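Local coordinates for envelope glycoprotein (Thogoto virus, PDB 5XEA), which probably attaches the virus to its host-cell receptor and later drives fusion of the viral and host membranes, at residues 38-43 / 160-165; 177-182 / 190-195. All blocks are in the same frame, centred on the assembly; numbering follows the deposited sequence.

Interaction 1: residues 38-43 / 160-165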
loop_
_atom_site.group_PDB
_atom_site.type_symbol
_atom_site.label_atom_id
_atom_site.label_comp_id
_atom_site.label_asym_id
_atom_site.label_seq_id
_atom_site.Cartn_x
_atom_site.Cartn_y
_atom_site.Cartn_z
ATOM N N GLN B 38 19.021 11.454 -2.182
ATOM C CA GLN B 38 18.149 10.284 -2.180
ATOM C C GLN B 38 17.773 9.804 -3.588
ATOM O O GLN B 38 16.820 9.026 -3.733
ATOM C CB GLN B 38 16.888 10.577 -1.366
ATOM C CG GLN B 38 17.177 11.118 0.029
ATOM C CD GLN B 38 16.524 10.297 1.126
ATOM O OE1 GLN B 38 17.189 9.526 1.821
ATOM N NE2 GLN B 38 15.215 10.462 1.290
ATOM N N ASN B 39 18.510 10.229 -4.622
ATOM C CA ASN B 39 18.248 9.794 -5.989
ATOM C C ASN B 39 19.552 9.578 -6.746
ATOM O O ASN B 39 20.509 10.340 -6.579
ATOM C CB ASN B 39 17.388 10.819 -6.746
ATOM C CG ASN B 39 15.953 10.866 -6.247
ATOM O OD1 ASN B 39 15.329 9.827 -6.001
ATOM N ND2 ASN B 39 15.420 12.076 -6.095
ATOM N N GLU B 40 19.587 8.515 -7.558
ATOM C CA GLU B 40 20.537 8.383 -8.654
ATOM C C GLU B 40 20.009 9.119 -9.874
ATOM O O GLU B 40 18.835 9.484 -9.946
ATOM C CB GLU B 40 20.761 6.927 -9.037
ATOM C CG GLU B 40 21.060 6.011 -7.899
ATOM C CD GLU B 40 21.390 4.623 -8.378
ATOM O OE1 GLU B 40 20.465 3.899 -8.804
ATOM O OE2 GLU B 40 22.582 4.259 -8.356
ATOM N N LEU B 41 20.888 9.343 -10.846
ATOM C CA LEU B 41 20.500 9.949 -12.111
ATOM C C LEU B 41 20.500 8.868 -13.177
ATOM O O LEU B 41 21.550 8.288 -13.483
ATOM C CB LEU B 41 21.433 11.086 -12.520
ATOM C CG LEU B 41 20.846 11.856 -13.702
ATOM C CD1 LEU B 41 19.685 12.723 -13.237
ATOM C CD2 LEU B 41 21.905 12.679 -14.420
ATOM N N LEU B 42 19.326 8.571 -13.713
ATOM C CA LEU B 42 19.201 7.604 -14.791
ATOM C C LEU B 42 19.120 8.372 -16.099
ATOM O O LEU B 42 18.186 9.154 -16.312
ATOM C CB LEU B 42 17.975 6.712 -14.609
ATOM C CG LEU B 42 17.564 5.936 -15.866
ATOM C CD1 LEU B 42 18.585 4.862 -16.216
ATOM C CD2 LEU B 42 16.181 5.337 -15.685
ATOM N N THR B 43 20.112 8.187 -16.949
ATOM C CA THR B 43 20.046 8.659 -18.327
ATOM C C THR B 43 19.788 7.453 -19.216
ATOM O O THR B 43 20.552 6.479 -19.185
ATOM C CB THR B 43 21.330 9.380 -18.738
ATOM O OG1 THR B 43 21.527 10.506 -17.878
ATOM C CG2 THR B 43 21.216 9.869 -20.178
ATOM N N VAL B 160 29.710 -1.078 1.942
ATOM C CA VAL B 160 28.425 -0.491 1.592
ATOM C C VAL B 160 28.443 -0.134 0.113
ATOM O O VAL B 160 29.287 0.645 -0.345
ATOM C CB VAL B 160 28.134 0.743 2.454
ATOM C CG1 VAL B 160 26.798 1.363 2.057
ATOM C CG2 VAL B 160 28.154 0.363 3.931
ATOM N N LYS B 161 27.521 -0.712 -0.638
ATOM C CA LYS B 161 27.388 -0.439 -2.055
ATOM C C LYS B 161 26.061 0.260 -2.310
ATOM O O LYS B 161 25.122 0.172 -1.511
ATOM C CB LYS B 161 27.480 -1.740 -2.848
ATOM C CG LYS B 161 28.813 -2.452 -2.700
ATOM C CD LYS B 161 29.921 -1.651 -3.371
ATOM C CE LYS B 161 31.217 -2.447 -3.444
ATOM N NZ LYS B 161 32.286 -1.673 -4.136
ATOM N N VAL B 162 25.996 0.987 -3.420
ATOM C CA VAL B 162 24.716 1.497 -3.887
ATOM C C VAL B 162 24.003 0.372 -4.623
ATOM O O VAL B 162 24.625 -0.387 -5.374
ATOM C CB VAL B 162 24.912 2.731 -4.781
ATOM C CG1 VAL B 162 23.599 3.108 -5.491
ATOM C CG2 VAL B 162 25.448 3.886 -3.963
ATOM N N SER B 163 22.703 0.237 -4.395
ATOM C CA SER B 163 21.911 -0.844 -4.975
ATOM C C SER B 163 20.920 -0.219 -5.945
ATOM O O SER B 163 19.915 0.360 -5.528
ATOM C CB SER B 163 21.205 -1.645 -3.879
ATOM O OG SER B 163 20.456 -2.726 -4.410
ATOM N N THR B 164 21.219 -0.332 -7.237
ATOM C CA THR B 164 20.370 0.216 -8.278
ATOM C C THR B 164 19.229 -0.751 -8.554
ATOM O O THR B 164 19.449 -1.956 -8.718
ATOM C CB THR B 164 21.198 0.484 -9.534
ATOM O OG1 THR B 164 21.945 1.688 -9.336
ATOM C CG2 THR B 164 20.303 0.605 -10.812
ATOM N N LEU B 165 18.012 -0.219 -8.576
ATOM C CA LEU B 165 16.797 -1.022 -8.619
ATOM C C LEU B 165 16.300 -1.098 -10.059
ATOM O O LEU B 165 15.988 -0.069 -10.670
ATOM C CB LEU B 165 15.738 -0.419 -7.691
ATOM C CG LEU B 165 16.248 -0.152 -6.256
ATOM C CD1 LEU B 165 15.195 0.502 -5.381
ATOM C CD2 LEU B 165 16.691 -1.440 -5.627
HETATM O O HOH W 1 18.122 2.609 -8.452
#

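Interaction 2: residues 177-182 / 190-195. With NAG (2-acetamido-2-deoxy-beta-D-glucopyranose), chain E.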
loop_
_atom_site.group_PDB
_atom_site.type_symbol
_atom_site.label_atom_id
_atom_site.label_comp_id
_atom_site.label_asym_id
_atom_site.label_seq_id
_atom_site.Cartn_x
_atom_site.Cartn_y
_atom_site.Cartn_z
ATOM N N GLY B 177 31.100 5.724 -6.790
ATOM C CA GLY B 177 31.917 6.311 -7.831
ATOM C C GLY B 177 31.941 5.561 -9.143
ATOM O O GLY B 177 32.451 6.090 -10.131
ATOM N N GLU B 178 31.413 4.333 -9.174
ATOM C CA GLU B 178 31.346 3.543 -10.401
ATOM C C GLU B 178 29.999 3.769 -11.076
ATOM O O GLU B 178 28.986 3.233 -10.603
ATOM C CB GLU B 178 31.532 2.052 -10.112
ATOM C CG GLU B 178 32.875 1.651 -9.549
ATOM C CD GLU B 178 32.950 0.168 -9.198
ATOM O OE1 GLU B 178 31.906 -0.411 -8.817
ATOM O OE2 GLU B 178 34.050 -0.420 -9.308
ATOM N N PRO B 179 29.929 4.528 -12.164
ATOM C CA PRO B 179 28.659 4.645 -12.890
ATOM C C PRO B 179 28.324 3.330 -13.572
ATOM O O PRO B 179 29.207 2.550 -13.929
ATOM C CB PRO B 179 28.928 5.750 -13.918
ATOM C CG PRO B 179 30.321 6.272 -13.623
ATOM C CD PRO B 179 31.031 5.193 -12.874
ATOM N N LEU B 180 27.032 3.070 -13.737
ATOM C CA LEU B 180 26.584 1.885 -14.461
ATOM C C LEU B 180 26.249 2.272 -15.892
ATOM O O LEU B 180 25.587 3.289 -16.122
ATOM C CB LEU B 180 25.349 1.254 -13.819
ATOM C CG LEU B 180 25.356 0.726 -12.392
ATOM C CD1 LEU B 180 23.971 0.120 -12.128
ATOM C CD2 LEU B 180 26.454 -0.306 -12.212
ATOM N N PHE B 181 26.693 1.456 -16.845
ATOM C CA PHE B 181 26.334 1.634 -18.246
ATOM C C PHE B 181 26.084 0.275 -18.868
ATOM O O PHE B 181 26.921 -0.627 -18.762
ATOM C CB PHE B 181 27.410 2.361 -19.058
ATOM C CG PHE B 181 27.069 2.472 -20.530
ATOM C CD1 PHE B 181 26.232 3.484 -20.987
ATOM C CD2 PHE B 181 27.559 1.557 -21.446
ATOM C CE1 PHE B 181 25.896 3.583 -22.333
ATOM C CE2 PHE B 181 27.230 1.653 -22.808
ATOM C CZ PHE B 181 26.396 2.667 -23.247
ATOM N N TRP B 182 24.940 0.136 -19.534
ATOM C CA TRP B 182 24.690 -1.069 -20.296
ATOM C C TRP B 182 23.766 -0.746 -21.458
ATOM O O TRP B 182 23.075 0.276 -21.484
ATOM C CB TRP B 182 24.114 -2.195 -19.431
ATOM C CG TRP B 182 22.672 -2.042 -19.040
ATOM C CD1 TRP B 182 21.594 -2.614 -19.660
ATOM C CD2 TRP B 182 22.150 -1.308 -17.924
ATOM N NE1 TRP B 182 20.437 -2.265 -19.010
ATOM C CE2 TRP B 182 20.748 -1.470 -17.939
ATOM C CE3 TRP B 182 22.729 -0.525 -16.920
ATOM C CZ2 TRP B 182 19.918 -0.874 -16.999
ATOM C CZ3 TRP B 182 21.899 0.067 -15.981
ATOM C CH2 TRP B 182 20.511 -0.110 -16.030
ATOM N N LEU B 190 22.552 4.805 -18.554
ATOM C CA LEU B 190 23.641 5.286 -17.707
ATOM C C LEU B 190 23.061 5.686 -16.349
ATOM O O LEU B 190 22.183 6.556 -16.280
ATOM C CB LEU B 190 24.367 6.466 -18.362
ATOM C CG LEU B 190 25.538 7.089 -17.584
ATOM C CD1 LEU B 190 26.663 6.088 -17.325
ATOM C CD2 LEU B 190 26.047 8.295 -18.340
ATOM N N VAL B 191 23.516 5.033 -15.285
ATOM C CA VAL B 191 23.108 5.375 -13.916
ATOM C C VAL B 191 24.292 6.031 -13.213
ATOM O O VAL B 191 25.339 5.398 -13.040
ATOM C CB VAL B 191 22.624 4.149 -13.121
ATOM C CG1 VAL B 191 22.215 4.563 -11.717
ATOM C CG2 VAL B 191 21.456 3.485 -13.792
ATOM N N LYS B 192 24.111 7.283 -12.788
ATOM C CA LYS B 192 25.160 8.105 -12.184
ATOM C C LYS B 192 24.777 8.514 -10.759
ATOM O O LYS B 192 23.648 8.943 -10.512
ATOM C CB LYS B 192 25.406 9.350 -13.051
ATOM C CG LYS B 192 26.527 10.264 -12.580
ATOM C CD LYS B 192 27.877 9.552 -12.552
ATOM C CE LYS B 192 28.878 10.293 -11.656
ATOM N NZ LYS B 192 29.011 11.730 -12.030
ATOM N N ASP B 193 25.726 8.405 -9.826
ATOM C CA ASP B 193 25.532 8.844 -8.440
ATOM C C ASP B 193 26.247 10.174 -8.231
ATOM O O ASP B 193 27.480 10.231 -8.258
ATOM C CB ASP B 193 26.048 7.804 -7.449
ATOM C CG ASP B 193 25.364 6.476 -7.608
ATOM O OD1 ASP B 193 24.187 6.480 -8.028
ATOM O OD2 ASP B 193 25.992 5.438 -7.318
ATOM N N ASN B 194 25.476 11.236 -8.046
ATOM C CA ASN B 194 26.020 12.549 -7.703
ATOM C C ASN B 194 25.887 12.792 -6.196
ATOM O O ASN B 194 25.251 13.739 -5.725
ATOM C CB ASN B 194 25.324 13.633 -8.521
ATOM C CG ASN B 194 25.529 13.454 -10.023
ATOM O OD1 ASN B 194 26.644 13.210 -10.492
ATOM N ND2 ASN B 194 24.444 13.571 -10.784
ATOM N N PHE B 195 26.487 11.882 -5.438
ATOM C CA PHE B 195 26.456 11.917 -3.982
ATOM C C PHE B 195 27.587 11.041 -3.471
ATOM O O PHE B 195 28.183 10.260 -4.218
ATOM C CB PHE B 195 25.101 11.452 -3.415
ATOM C CG PHE B 195 24.683 10.052 -3.849
ATOM C CD1 PHE B 195 25.251 8.920 -3.270
ATOM C CD2 PHE B 195 23.688 9.878 -4.813
ATOM C CE1 PHE B 195 24.861 7.646 -3.663
ATOM C CE2 PHE B 195 23.290 8.608 -5.211
ATOM C CZ PHE B 195 23.877 7.490 -4.639
HETATM C C1 NAG E . 20.887 -6.838 -18.490
HETATM C C2 NAG E . 22.381 -6.552 -18.316
HETATM C C3 NAG E . 23.051 -6.433 -19.670
HETATM C C4 NAG E . 23.058 -7.789 -20.353
HETATM C C5 NAG E . 21.641 -8.355 -20.469
HETATM C C6 NAG E . 21.499 -9.768 -19.945
HETATM C C7 NAG E . 22.613 -5.304 -16.209
HETATM C C8 NAG E . 22.825 -3.957 -15.588
HETATM N N2 NAG E . 22.583 -5.335 -17.544
HETATM O O3 NAG E . 24.384 -5.969 -19.491
HETATM O O4 NAG E . 23.612 -7.661 -21.659
HETATM O O5 NAG E . 20.635 -7.549 -19.816
HETATM O O6 NAG E . 22.610 -10.155 -19.145
HETATM O O7 NAG E . 22.472 -6.317 -15.534
#

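Interaction 1: residues 38-43 / 160-165
E40 and T164 meet through their polar groups, with the hydroxyl of T164 lodged close to the carboxylate. T164 OG1 donates to E40 OE1 at 2.7 Å, meeting the syn lone pair of that oxygen, on the side of OE2, and E40 OE2 is not much farther from the same OG1, at 2.8 Å. With chi1 at -77°, OG1 lies beside the backbone N of T164, where it can serve E40 while also bonding H174 NE2. A water adds a second link: it donates to E40 OE1 (2.7 Å) and accepts from the backbone L165 N (2.8 Å), so the buried OE1 accepts two hydrogen bonds, from the threonine and the water.

The two strands do not pair directly, the E40 and T164 CA atoms being 8.2 Å apart. Each pairs with strand 133-156, through E40 with V149 and K161 with Q154, in a branched or curled antiparallel sheet of this gp64-family glycoprotein. A long side chain suits such a gap; the glutamate spans it by staying extended beyond CG (chi2 -175°), whereas threonine is compact enough to present a donor from close to its own strand.

V162 adds a van der Waals contact, its CG1 methyl lying 3.3 Å from E40 OE2 as the two side chains approach from opposite directions. One methyl of the branched valine thus flanks the carboxylate without competing for its lone pairs. OE2 also lies close to D193 OD1 and is joined to H174 NE2 by a weak hydrogen bond; two carboxylates this close would probably raise the tendency of one of them to hold a proton.

Interaction 2: residues 177-182 / 190-195
L180 and V191 form a hydrogen-bonded pair of an antiparallel beta hairpin made by strands 180-184 and 187-192. Two backbone bonds close the ring: L180 N to V191 O at 3.0 Å (159° at the hydrogen) and V191 N to L180 O at 2.8 Å (160°). L180 O receives an additional CA-H contact from L190 CA at 3.2 Å. Just before the strand, P179 has no N-H to offer, yet its CA still reaches V191 O.

Apolar side chains pack on both faces. L180 and V191 share one, their CB atoms 4.0 Å apart, and both also touch T164 on strand 159-165; branched apolar residues suit this side, where V191 is buried and L180 partly so. On the other, F181 and L190 form the non-hydrogen-bonded pair, with L190 CB at the edge of the phenyl ring and L190 CD1 against the CB atoms of F181 and P179; F181, P179 and L190 touch side chains of helix 77-86.

W182 carries its indole between backbone N and carbonyl carbon (chi1 75°), which lets CZ3 meet V191 CG2 obliquely at 4.1 Å. A wide aromatic plane also suits a sugar: the acetamido methyl C8 of a GlcNAc, probably the one carried by N168, rests 3.6 Å above one indole face, toward its rim. At the far end, the bent chain of K192 brings NZ to N194 OD1, at 3.2 Å.

Interaction 1 closes before interaction 2 opens along the chain, yet their centres lie about 7 Å apart. Both belong to the same antiparallel sheet, in which strand 40-56 runs beside strand 187-192, so one edge of the hairpin is joined to the rest of the sheet. That junction includes a probable hydrogen bond from L190 N to T43 O at 2.7 Å. Farther along it, V191 CG1 packs on E40 OE2. Residues distant in sequence are thereby drawn into one continuous piece of the glycoprotein, with a glycan lying against the hairpin of interaction 2.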